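Local coordinates for cysteine synthase (Helicobacter pylori, PDB 6AHI), which catalyses the pyridoxal-phosphate-dependent formation of L-cysteine and acetate from O-acetyl-L-serine and hydrogen sulfide, and also has cystathionine beta-synthase activity, at residues A[274-277]-A[278-282]; A[25-28]-A[29-32]; A[231-234]-A[235-238]; A[154-157]-A[158-162]; A[297-301]-A[302-306]. All coordinates share one frame; numbering follows the deposited sequence.

Contact 1 of 5, residues A[274-277]-A[278-282]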
# COMPACT_ATOMS: atom_id res chain seq x y z
N ALA A 274 -19.24 10.07 8.47
CA ALA A 274 -20.58 9.53 8.55
C ALA A 274 -20.70 8.58 9.75
O ALA A 274 -21.69 8.60 10.50
CB ALA A 274 -20.95 8.81 7.28
N ALA A 275 -19.65 7.79 9.97
CA ALA A 275 -19.64 6.85 11.08
C ALA A 275 -19.59 7.62 12.40
O ALA A 275 -20.19 7.19 13.37
CB ALA A 275 -18.49 5.90 10.95
N LEU A 276 -18.85 8.74 12.44
CA LEU A 276 -18.75 9.57 13.64
C LEU A 276 -20.11 10.18 13.98
O LEU A 276 -20.52 10.19 15.13
CB LEU A 276 -17.71 10.65 13.35
CG LEU A 276 -16.95 11.24 14.52
CD1 LEU A 276 -16.31 10.12 15.34
CD2 LEU A 276 -15.89 12.22 14.00
N LYS A 277 -20.83 10.67 12.96
CA LYS A 277 -22.19 11.19 13.13
C LYS A 277 -23.15 10.12 13.63
O LYS A 277 -23.95 10.36 14.57
CB LYS A 277 -22.68 11.83 11.83
CG LYS A 277 -21.97 13.14 11.51
CD LYS A 277 -22.45 13.79 10.24
CE LYS A 277 -21.52 14.87 9.81
NZ LYS A 277 -22.02 15.53 8.58
N GLU A 278 -23.03 8.91 13.08
CA GLU A 278 -23.85 7.81 13.52
C GLU A 278 -23.51 7.45 14.99
O GLU A 278 -24.43 7.29 15.81
CB GLU A 278 -23.76 6.65 12.53
CG GLU A 278 -24.45 5.37 12.98
CD GLU A 278 -25.98 5.32 12.91
OE1 GLU A 278 -26.61 6.38 12.75
OE2 GLU A 278 -26.54 4.21 13.07
N ALA A 279 -22.22 7.30 15.33
CA ALA A 279 -21.85 6.95 16.72
C ALA A 279 -22.40 8.00 17.70
O ALA A 279 -22.88 7.65 18.78
CB ALA A 279 -20.36 6.82 16.89
N GLN A 280 -22.37 9.27 17.28
CA GLN A 280 -22.75 10.37 18.15
C GLN A 280 -24.26 10.37 18.41
O GLN A 280 -24.67 10.95 19.40
CB GLN A 280 -22.28 11.71 17.58
CG GLN A 280 -20.80 11.95 17.86
CD GLN A 280 -20.25 13.14 17.11
OE1 GLN A 280 -20.92 13.74 16.28
NE2 GLN A 280 -19.02 13.52 17.43
N ARG A 281 -25.07 9.74 17.55
CA ARG A 281 -26.51 9.75 17.71
C ARG A 281 -26.98 8.46 18.41
O ARG A 281 -28.14 8.34 18.69
CB ARG A 281 -27.25 9.96 16.38
CG ARG A 281 -27.26 8.77 15.42
CD ARG A 281 -28.15 8.92 14.20
NE ARG A 281 -27.79 10.06 13.36
CZ ARG A 281 -27.03 10.03 12.26
NH1 ARG A 281 -26.68 8.88 11.69
NH2 ARG A 281 -26.62 11.16 11.73
N LEU A 282 -26.09 7.51 18.69
CA LEU A 282 -26.49 6.22 19.29
C LEU A 282 -26.15 6.17 20.77
O LEU A 282 -25.27 6.90 21.22
CB LEU A 282 -25.78 5.09 18.53
CG LEU A 282 -26.21 4.86 17.09
CD1 LEU A 282 -25.30 3.83 16.45
CD2 LEU A 282 -27.66 4.40 17.01
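Residues 274-277 and 278-282 meet along the last turns of helix 266-281, through i to i+4 backbone bonds and a few side chains folded back on the turn before. Glu278 N reaches Ala274 O at 2.9 Å and Ala279 N reaches Ala275 O at 2.8 Å. Gln280 N binds Leu276 O, and Arg281 N makes only a weak bond to Lys277 O (N-H...O 125°). Arg281 bends back at chi3 (59°) and lays one guanidinium face over Lys277 O, which stands 3.8 Å above the plane, over its centre. Arg281 NH1 makes a salt bridge to Glu278 OE1 at 2.7 Å, using the anti lone pair of that oxygen, and NH2 is engaged by Glu242. The second carboxylate oxygen of Glu278, OE2, is shared by Arg200 and Ser174, so this buried acid is well compensated, which would favour its charged form. Gln280 trails along the Leu276 carbonyl, its CG 3.3 Å from Leu276 O, and NE2 ends on Pro25 O; the extended Lys277 pairs with Glu248. The small Ala274, Ala275 and Ala279 lie against strands 174-178, 200-206 and 287-292. A helix laid by alanines on parallel strands, with its polar residues paired along the flank, fits the alpha/beta architecture of fold-type II pyridoxal-phosphate enzymes.

Contact 2 of 5, residues A[25-28]-A[29-32]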
# COMPACT_ATOMS: atom_id res chain seq x y z
N PRO A 25 -14.60 12.47 19.13
CA PRO A 25 -15.84 12.57 19.93
C PRO A 25 -16.86 11.44 19.73
O PRO A 25 -17.91 11.61 19.18
CB PRO A 25 -16.41 13.94 19.52
CG PRO A 25 -15.85 14.16 18.11
CD PRO A 25 -14.43 13.62 18.21
N ILE A 26 -16.55 10.28 20.29
CA ILE A 26 -17.38 9.07 20.23
C ILE A 26 -17.90 8.85 21.65
O ILE A 26 -17.13 9.00 22.58
CB ILE A 26 -16.49 7.93 19.70
CG1 ILE A 26 -16.07 8.20 18.26
CG2 ILE A 26 -17.15 6.57 19.84
CD1 ILE A 26 -14.90 7.36 17.77
N PRO A 27 -19.20 8.59 21.91
CA PRO A 27 -19.66 8.42 23.29
C PRO A 27 -18.86 7.38 24.08
O PRO A 27 -18.27 6.49 23.52
CB PRO A 27 -21.13 7.98 23.14
CG PRO A 27 -21.55 8.59 21.80
CD PRO A 27 -20.30 8.50 20.94
N LEU A 28 -18.87 7.55 25.40
CA LEU A 28 -18.34 6.62 26.35
C LEU A 28 -18.80 5.19 26.01
O LEU A 28 -19.99 4.97 25.75
CB LEU A 28 -18.82 7.04 27.75
CG LEU A 28 -18.18 6.24 28.89
CD1 LEU A 28 -16.66 6.39 28.89
CD2 LEU A 28 -18.75 6.67 30.24
N ASN A 29 -17.83 4.28 25.91
CA ASN A 29 -17.99 2.84 25.73
C ASN A 29 -18.43 2.49 24.31
O ASN A 29 -18.63 1.32 24.01
CB ASN A 29 -18.97 2.25 26.74
CG ASN A 29 -18.43 2.33 28.15
OD1 ASN A 29 -17.23 2.19 28.35
ND2 ASN A 29 -19.31 2.58 29.11
N SER A 30 -18.62 3.48 23.44
CA SER A 30 -18.87 3.24 22.04
C SER A 30 -17.53 3.10 21.30
O SER A 30 -16.46 3.50 21.79
CB SER A 30 -19.69 4.33 21.44
OG SER A 30 -20.96 4.39 22.08
N ALA A 31 -17.59 2.57 20.09
CA ALA A 31 -16.43 2.41 19.24
C ALA A 31 -16.86 2.45 17.77
O ALA A 31 -17.98 2.04 17.42
CB ALA A 31 -15.73 1.11 19.51
N ILE A 32 -15.90 2.86 16.93
CA ILE A 32 -16.00 2.71 15.50
C ILE A 32 -14.92 1.72 15.09
O ILE A 32 -13.75 1.90 15.38
CB ILE A 32 -15.88 4.06 14.76
CG1 ILE A 32 -17.00 5.04 15.13
CG2 ILE A 32 -15.82 3.83 13.25
CD1 ILE A 32 -16.78 6.43 14.63
O HOH W 1 -15.55 5.38 23.36
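Asn29 lies alongside Leu28, both side chains pointing the same way from the turn, with Asn29 ND2 3.8 Å from Leu28 CG. Its positive phi (73°) suits the third position of the type II beta turn from Pro27 to Ser30, a place where asparagine and glycine are favoured. Ser30 closes that turn: its N binds Pro27 O at 3.0 Å, the donor standing above the carbonyl plane. A water donates to Pro27 O (2.9 Å) and to Ser30 O (2.6 Å), bridging the first and last residues of the turn. The turn belongs to the long connection between antiparallel neighbours 16-19 and 31-36 of the six-stranded sheet, and Ser30 delivers the chain into the second of them. Ser30 CB rests 3.7 Å from Ile26 CG2, while OG makes a weak bond to Ser286 N. Ala31 then enters the sheet by backbone bonds to Ser286 and Val288. At Ile32, CG1 lies anti to the carbonyl carbon (chi1 -62°) and the chain runs on extended, which carries Ile32 CD1 back to Ile26 CD1, 3.8 Å off. Leu276 of helix 266-281 packs on both isoleucines, and Phe19 also touches Ile26.

Contact 3 of 5, residues A[231-234]-A[235-238]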
# COMPACT_ATOMS: atom_id res chain seq x y z
N PRO A 231 -29.56 -0.20 -8.47
CA PRO A 231 -30.55 -1.28 -8.52
C PRO A 231 -30.35 -2.38 -7.45
O PRO A 231 -30.98 -3.42 -7.52
CB PRO A 231 -30.32 -1.81 -9.95
CG PRO A 231 -28.84 -1.69 -10.15
CD PRO A 231 -28.50 -0.36 -9.49
N PHE A 232 -29.51 -2.14 -6.45
CA PHE A 232 -29.12 -3.24 -5.53
C PHE A 232 -29.86 -3.18 -4.19
O PHE A 232 -29.69 -4.08 -3.39
CB PHE A 232 -27.61 -3.25 -5.26
CG PHE A 232 -26.78 -3.49 -6.49
CD1 PHE A 232 -27.04 -4.56 -7.33
CD2 PHE A 232 -25.75 -2.63 -6.83
CE1 PHE A 232 -26.28 -4.77 -8.47
CE2 PHE A 232 -24.98 -2.83 -7.97
CZ PHE A 232 -25.25 -3.91 -8.79
N PHE A 233 -30.69 -2.15 -4.00
CA PHE A 233 -31.22 -1.80 -2.70
C PHE A 233 -32.66 -2.27 -2.49
O PHE A 233 -33.21 -2.00 -1.44
CB PHE A 233 -31.13 -0.29 -2.47
CG PHE A 233 -29.73 0.27 -2.41
CD1 PHE A 233 -28.62 -0.55 -2.34
CD2 PHE A 233 -29.54 1.65 -2.42
CE1 PHE A 233 -27.34 -0.01 -2.30
CE2 PHE A 233 -28.26 2.18 -2.38
CZ PHE A 233 -27.16 1.35 -2.33
N GLU A 234 -33.24 -2.99 -3.46
CA GLU A 234 -34.66 -3.36 -3.48
C GLU A 234 -35.12 -4.04 -2.18
O GLU A 234 -36.19 -3.74 -1.71
CB GLU A 234 -34.95 -4.24 -4.70
CG GLU A 234 -36.39 -4.72 -4.78
CD GLU A 234 -36.75 -5.48 -6.05
OE1 GLU A 234 -35.84 -6.06 -6.70
OE2 GLU A 234 -37.96 -5.48 -6.40
N ASN A 235 -34.32 -4.95 -1.60
CA ASN A 235 -34.81 -5.76 -0.46
C ASN A 235 -33.98 -5.48 0.79
O ASN A 235 -33.78 -6.34 1.64
CB ASN A 235 -34.82 -7.25 -0.76
CG ASN A 235 -35.81 -7.62 -1.85
OD1 ASN A 235 -36.97 -7.18 -1.85
ND2 ASN A 235 -35.36 -8.44 -2.79
N LEU A 236 -33.51 -4.24 0.91
CA LEU A 236 -32.73 -3.78 2.04
C LEU A 236 -33.56 -2.79 2.84
O LEU A 236 -34.13 -1.86 2.29
CB LEU A 236 -31.46 -3.09 1.56
CG LEU A 236 -30.26 -3.99 1.32
CD1 LEU A 236 -29.07 -3.13 0.97
CD2 LEU A 236 -29.98 -4.86 2.55
N ASP A 237 -33.53 -2.94 4.16
CA ASP A 237 -34.16 -2.01 5.04
C ASP A 237 -33.10 -0.97 5.43
O ASP A 237 -32.35 -1.22 6.35
CB ASP A 237 -34.74 -2.77 6.23
CG ASP A 237 -35.64 -1.96 7.14
OD1 ASP A 237 -35.84 -0.76 6.88
OD2 ASP A 237 -36.14 -2.57 8.11
N ILE A 238 -32.99 0.13 4.68
CA ILE A 238 -31.94 1.14 4.89
C ILE A 238 -32.48 2.21 5.85
O ILE A 238 -33.57 2.71 5.66
CB ILE A 238 -31.45 1.75 3.55
CG1 ILE A 238 -30.78 0.68 2.70
CG2 ILE A 238 -30.51 2.93 3.81
CD1 ILE A 238 -30.60 1.07 1.26
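Phe233 and Ile238 meet obliquely across the mouth of a type I beta turn, Phe233 to Leu236, in the loop between strands 200-206 and 240-244. The turn is closed by Leu236 N on Phe233 O at 3.3 Å, a fairly straight N-H...O (156°) that nevertheless comes down on the carbonyl from well above its plane. With the backbone so folded, three apolar side chains gather on one side. Ile238 meets Phe233 with its longer branch: CG1 is turned anti to the carbonyl carbon and chi2 is extended, so that CD1 alone makes the contact. Ile238 CD1 sits 4.2 Å from the Phe233 ring centroid, 29° off the normal, an off-centre CH-pi contact shifted toward the CG and CD2 side of the ring. Leu236 comes obliquely as well, its CD1 4.2 Å from Phe233 CD1, a looser touch than that of Ile238. Phe232 turns elsewhere, toward Asn152 and Pro153 of helix 151-158, and takes Pro231 CG over the centre of one ring face.

Phe232, Phe233 and Leu236 all touch Ala186, and Ile238 touches Phe185, so the loop is laid on helix 183-195. The Phe233 side chain also comes to about 4 Å from Gly182, a probable pyridoxal-phosphate-binding residue. At the turn's outer corner Glu234 and Asn235 lie side by side, carboxylate and amide planes nearly parallel, only 9° apart, with Glu234 CG 3.9 Å from Asn235 OD1.

Contact 4 of 5, residues A[154-157]-A[158-162]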
# COMPACT_ATOMS: atom_id res chain seq x y z
N ALA A 154 -22.91 -9.65 -4.41
CA ALA A 154 -22.69 -11.03 -3.98
C ALA A 154 -21.24 -11.24 -3.57
O ALA A 154 -20.94 -12.03 -2.63
CB ALA A 154 -23.04 -12.01 -5.05
N ALA A 155 -20.33 -10.55 -4.26
CA ALA A 155 -18.89 -10.73 -3.92
C ALA A 155 -18.64 -10.42 -2.45
O ALA A 155 -17.86 -11.13 -1.74
CB ALA A 155 -18.04 -9.87 -4.80
N TYR A 156 -19.25 -9.32 -1.99
CA TYR A 156 -18.99 -8.85 -0.62
C TYR A 156 -19.72 -9.74 0.39
O TYR A 156 -19.19 -10.04 1.49
CB TYR A 156 -19.32 -7.37 -0.50
CG TYR A 156 -18.54 -6.53 -1.47
CD1 TYR A 156 -17.20 -6.23 -1.24
CD2 TYR A 156 -19.11 -6.11 -2.66
CE1 TYR A 156 -16.46 -5.53 -2.17
CE2 TYR A 156 -18.39 -5.37 -3.58
CZ TYR A 156 -17.05 -5.09 -3.34
OH TYR A 156 -16.33 -4.34 -4.24
N TYR A 157 -20.92 -10.16 0.01
CA TYR A 157 -21.72 -11.07 0.78
C TYR A 157 -20.93 -12.34 1.13
O TYR A 157 -21.07 -12.86 2.22
CB TYR A 157 -23.01 -11.41 0.03
CG TYR A 157 -23.90 -12.38 0.76
CD1 TYR A 157 -24.84 -11.94 1.67
CD2 TYR A 157 -23.79 -13.74 0.53
CE1 TYR A 157 -25.66 -12.84 2.34
CE2 TYR A 157 -24.61 -14.65 1.18
CZ TYR A 157 -25.54 -14.20 2.10
OH TYR A 157 -26.34 -15.10 2.75
N HIS A 158 -20.11 -12.83 0.18
CA HIS A 158 -19.43 -14.13 0.30
C HIS A 158 -18.01 -14.01 0.89
O HIS A 158 -17.47 -15.02 1.31
CB HIS A 158 -19.43 -14.84 -1.06
CG HIS A 158 -20.75 -15.47 -1.41
ND1 HIS A 158 -21.27 -16.50 -0.66
CD2 HIS A 158 -21.67 -15.22 -2.38
CE1 HIS A 158 -22.44 -16.88 -1.16
NE2 HIS A 158 -22.71 -16.10 -2.21
N THR A 159 -17.40 -12.82 0.89
CA THR A 159 -15.97 -12.66 1.21
C THR A 159 -15.80 -11.70 2.38
O THR A 159 -15.54 -12.12 3.50
CB THR A 159 -15.18 -12.23 -0.04
OG1 THR A 159 -15.61 -10.95 -0.50
CG2 THR A 159 -15.29 -13.24 -1.17
N LEU A 160 -16.04 -10.41 2.13
CA LEU A 160 -15.83 -9.35 3.13
C LEU A 160 -16.70 -9.58 4.37
O LEU A 160 -16.22 -9.52 5.49
CB LEU A 160 -16.18 -8.00 2.49
CG LEU A 160 -15.97 -6.78 3.37
CD1 LEU A 160 -14.56 -6.76 3.92
CD2 LEU A 160 -16.26 -5.49 2.60
N ALA A 161 -18.00 -9.79 4.17
CA ALA A 161 -18.94 -9.73 5.30
C ALA A 161 -18.67 -10.86 6.29
O ALA A 161 -18.60 -10.61 7.49
CB ALA A 161 -20.37 -9.71 4.81
N PRO A 162 -18.47 -12.12 5.85
CA PRO A 162 -18.17 -13.19 6.80
C PRO A 162 -16.87 -12.96 7.58
O PRO A 162 -16.74 -13.31 8.76
CB PRO A 162 -18.06 -14.47 5.95
CG PRO A 162 -18.75 -14.14 4.66
CD PRO A 162 -18.66 -12.63 4.48
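Thr159 hands its hydroxyl back to Ala155 where helix 151-158 ends and helix 160-168 begins: OG1 donates to Ala155 O at 2.6 Å, approaching from above the carbonyl plane. Chi1 of 63°, with OG1 between the backbone N and the carbonyl carbon, turns it to that oxygen. Thr159 stands at the N-cap position of the second helix, yet its side chain serves the preceding one and makes no capping bond. Ala155 O also receives a weak bond from His158 N, which has its main acceptor in Ala154 O at 3.0 Å. Tyr156 O is gripped by Ala161 N at 2.9 Å, nearly along the C=O axis and almost straight (168°), an i to i+5 bond that spans the junction; Thr159 N adds a weak second one. Tyr157 O meets no N-H from Pro162, whose ring nitrogen has none, and instead lies 3.3 Å from Pro162 CD.

Among the side chains, Tyr157 sets an edge-to-face stack on His158, the tyrosine edge carrying CD2 over the centre of the imidazole face, with centroids 5.0 Å apart and planes at 86°. Tyr157 OH is satisfied by Glu194, and Tyr191 makes a second edge-to-face pair with the Tyr157 ring. Tyr156 CD1 touches Leu160 CD2 at 4.0 Å. The junction is thus wedged between two helices: Tyr156 and Tyr157 lean on helix 183-195, Tyr156 touching Thr184, a probable cofactor-binding residue, while Ala154, Ala155, Tyr156 and Leu160 meet helix 48-60.

Contact 5 of 5, residues A[297-301]-A[302-306]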
# COMPACT_ATOMS: atom_id res chain seq x y z
N ASP A 297 -2.55 7.22 -1.77
CA ASP A 297 -1.39 7.43 -2.65
C ASP A 297 -1.80 7.76 -4.08
O ASP A 297 -1.10 8.50 -4.75
CB ASP A 297 -0.51 6.18 -2.74
CG ASP A 297 0.04 5.75 -1.40
OD1 ASP A 297 -0.78 5.56 -0.44
OD2 ASP A 297 1.25 5.60 -1.33
N ARG A 298 -2.93 7.22 -4.54
CA ARG A 298 -3.32 7.42 -5.94
C ARG A 298 -3.97 8.81 -6.11
O ARG A 298 -4.35 9.14 -7.22
CB ARG A 298 -4.28 6.32 -6.40
CG ARG A 298 -3.65 4.97 -6.74
CD ARG A 298 -3.30 4.11 -5.57
NE ARG A 298 -2.79 2.79 -5.94
CZ ARG A 298 -3.51 1.67 -5.98
NH1 ARG A 298 -4.84 1.72 -5.93
NH2 ARG A 298 -2.90 0.50 -6.08
N TYR A 299 -4.03 9.64 -5.07
CA TYR A 299 -4.64 10.93 -5.15
C TYR A 299 -3.69 12.06 -4.75
O TYR A 299 -4.10 13.21 -4.67
CB TYR A 299 -5.90 11.00 -4.28
CG TYR A 299 -6.89 9.88 -4.53
CD1 TYR A 299 -7.78 9.91 -5.60
CD2 TYR A 299 -6.92 8.78 -3.69
CE1 TYR A 299 -8.68 8.88 -5.81
CE2 TYR A 299 -7.82 7.75 -3.87
CZ TYR A 299 -8.70 7.79 -4.94
OH TYR A 299 -9.59 6.76 -5.08
N LEU A 300 -2.39 11.76 -4.60
CA LEU A 300 -1.45 12.81 -4.17
C LEU A 300 -1.31 13.89 -5.26
O LEU A 300 -1.14 15.04 -4.91
CB LEU A 300 -0.10 12.17 -3.81
CG LEU A 300 -0.14 11.26 -2.58
CD1 LEU A 300 1.14 10.47 -2.40
CD2 LEU A 300 -0.45 12.07 -1.34
N SER A 301 -1.44 13.53 -6.54
CA SER A 301 -1.37 14.53 -7.65
C SER A 301 -2.58 15.48 -7.62
O SER A 301 -2.56 16.52 -8.25
CB SER A 301 -1.24 13.86 -9.00
OG SER A 301 -2.36 13.04 -9.27
N LYS A 302 -3.64 15.09 -6.92
CA LYS A 302 -4.84 15.89 -6.83
C LYS A 302 -4.90 16.66 -5.51
O LYS A 302 -5.92 17.25 -5.21
CB LYS A 302 -6.06 14.98 -6.97
CG LYS A 302 -6.06 14.12 -8.22
CD LYS A 302 -7.30 13.25 -8.31
CE LYS A 302 -7.69 12.88 -9.73
NZ LYS A 302 -8.26 14.03 -10.48
N GLY A 303 -3.81 16.66 -4.73
CA GLY A 303 -3.76 17.48 -3.53
C GLY A 303 -4.66 16.94 -2.42
O GLY A 303 -5.17 17.69 -1.58
N ILE A 304 -4.83 15.62 -2.39
CA ILE A 304 -5.65 14.99 -1.36
C ILE A 304 -5.32 15.58 0.02
O ILE A 304 -6.24 15.78 0.81
CB ILE A 304 -5.55 13.45 -1.38
CG1 ILE A 304 -6.51 12.83 -0.38
CG2 ILE A 304 -4.12 12.95 -1.17
CD1 ILE A 304 -6.69 11.33 -0.54
N TYR A 305 -4.04 15.83 0.34
CA TYR A 305 -3.64 16.27 1.67
C TYR A 305 -3.39 17.80 1.76
O TYR A 305 -2.77 18.24 2.72
CB TYR A 305 -2.43 15.45 2.14
CG TYR A 305 -2.75 14.02 2.51
CD1 TYR A 305 -3.82 13.71 3.33
CD2 TYR A 305 -1.99 12.96 2.02
CE1 TYR A 305 -4.13 12.39 3.66
CE2 TYR A 305 -2.29 11.64 2.35
CZ TYR A 305 -3.34 11.36 3.19
OH TYR A 305 -3.63 10.07 3.51
N LEU A 306 -3.92 18.61 0.85
CA LEU A 306 -3.90 20.08 1.00
C LEU A 306 -5.25 20.56 1.56
O LEU A 306 -5.40 21.73 1.98
CB LEU A 306 -3.54 20.68 -0.37
CG LEU A 306 -2.23 20.14 -0.95
CD1 LEU A 306 -2.00 20.57 -2.39
CD2 LEU A 306 -1.04 20.55 -0.08
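Tyr299 packs on Ile304 from its first carbon outward. Tyr299 CB lies 3.8 Å from Ile304 CB and equally near Ile304 CD1. Tyr299 CD2 meets Ile304 CD1 obliquely at 4.1 Å; Lys302 CD comes at the edge, near the ring plane, 4.3 Å from Tyr299 CD1. The tip, OH, leaves the segment and is held by Asp294 and Lys104; the side chain is about 4 Å from that of Asn76, a probable cofactor-binding residue. Behind it the Tyr299 carbonyl oxygen accepts two bonds, from Lys302 N at 3.0 Å and a weak one from Ile304 N. Gly303 N follows on Leu300 O at 3.1 Å, and Gly303 itself has positive phi (71°), letting the 3-10 run reverse into the type I beta turn Gly303 to Leu306. Leu300 CD2 touches both Ile304 CG2 and Tyr305 CD2, 3.8 Å from the latter, while Ile304 and Tyr305 rest on helix 246-260. The dimer interface runs alongside: Asp297 and Arg298 form reciprocal salt bridges with Arg298 and Asp297 of the second subunit, and Leu300 O accepts from its Gln106. Apolar contacts thus join the 3-10 run to the final turn, while the tyrosine hydroxyl and the interface charges all have partners.

In the fold
Contacts 1 and 2 form one neighbourhood, their centres 9 Å apart: helix 266-281 and the turn before strand 31-36 share Ile26, Leu276 and the Gln280-Pro25 bond. Contact 1 is the most buried, with alanines inward and salt bridges on its flank, whereas the turn of contact 2 is partly exposed and uses water. Contacts 3 and 4, 16 Å apart by their centres, do not touch, yet both lean on helix 183-195: the first a surface turn held mainly by apolar side chains, the second a helix junction whose Ala154, Ala155 and Tyr156 carbonyls accept hydrogen bonds. Contact 5 lies across the chain's centre from both and alone reaches the second subunit, through salt bridges and a backbone carbonyl.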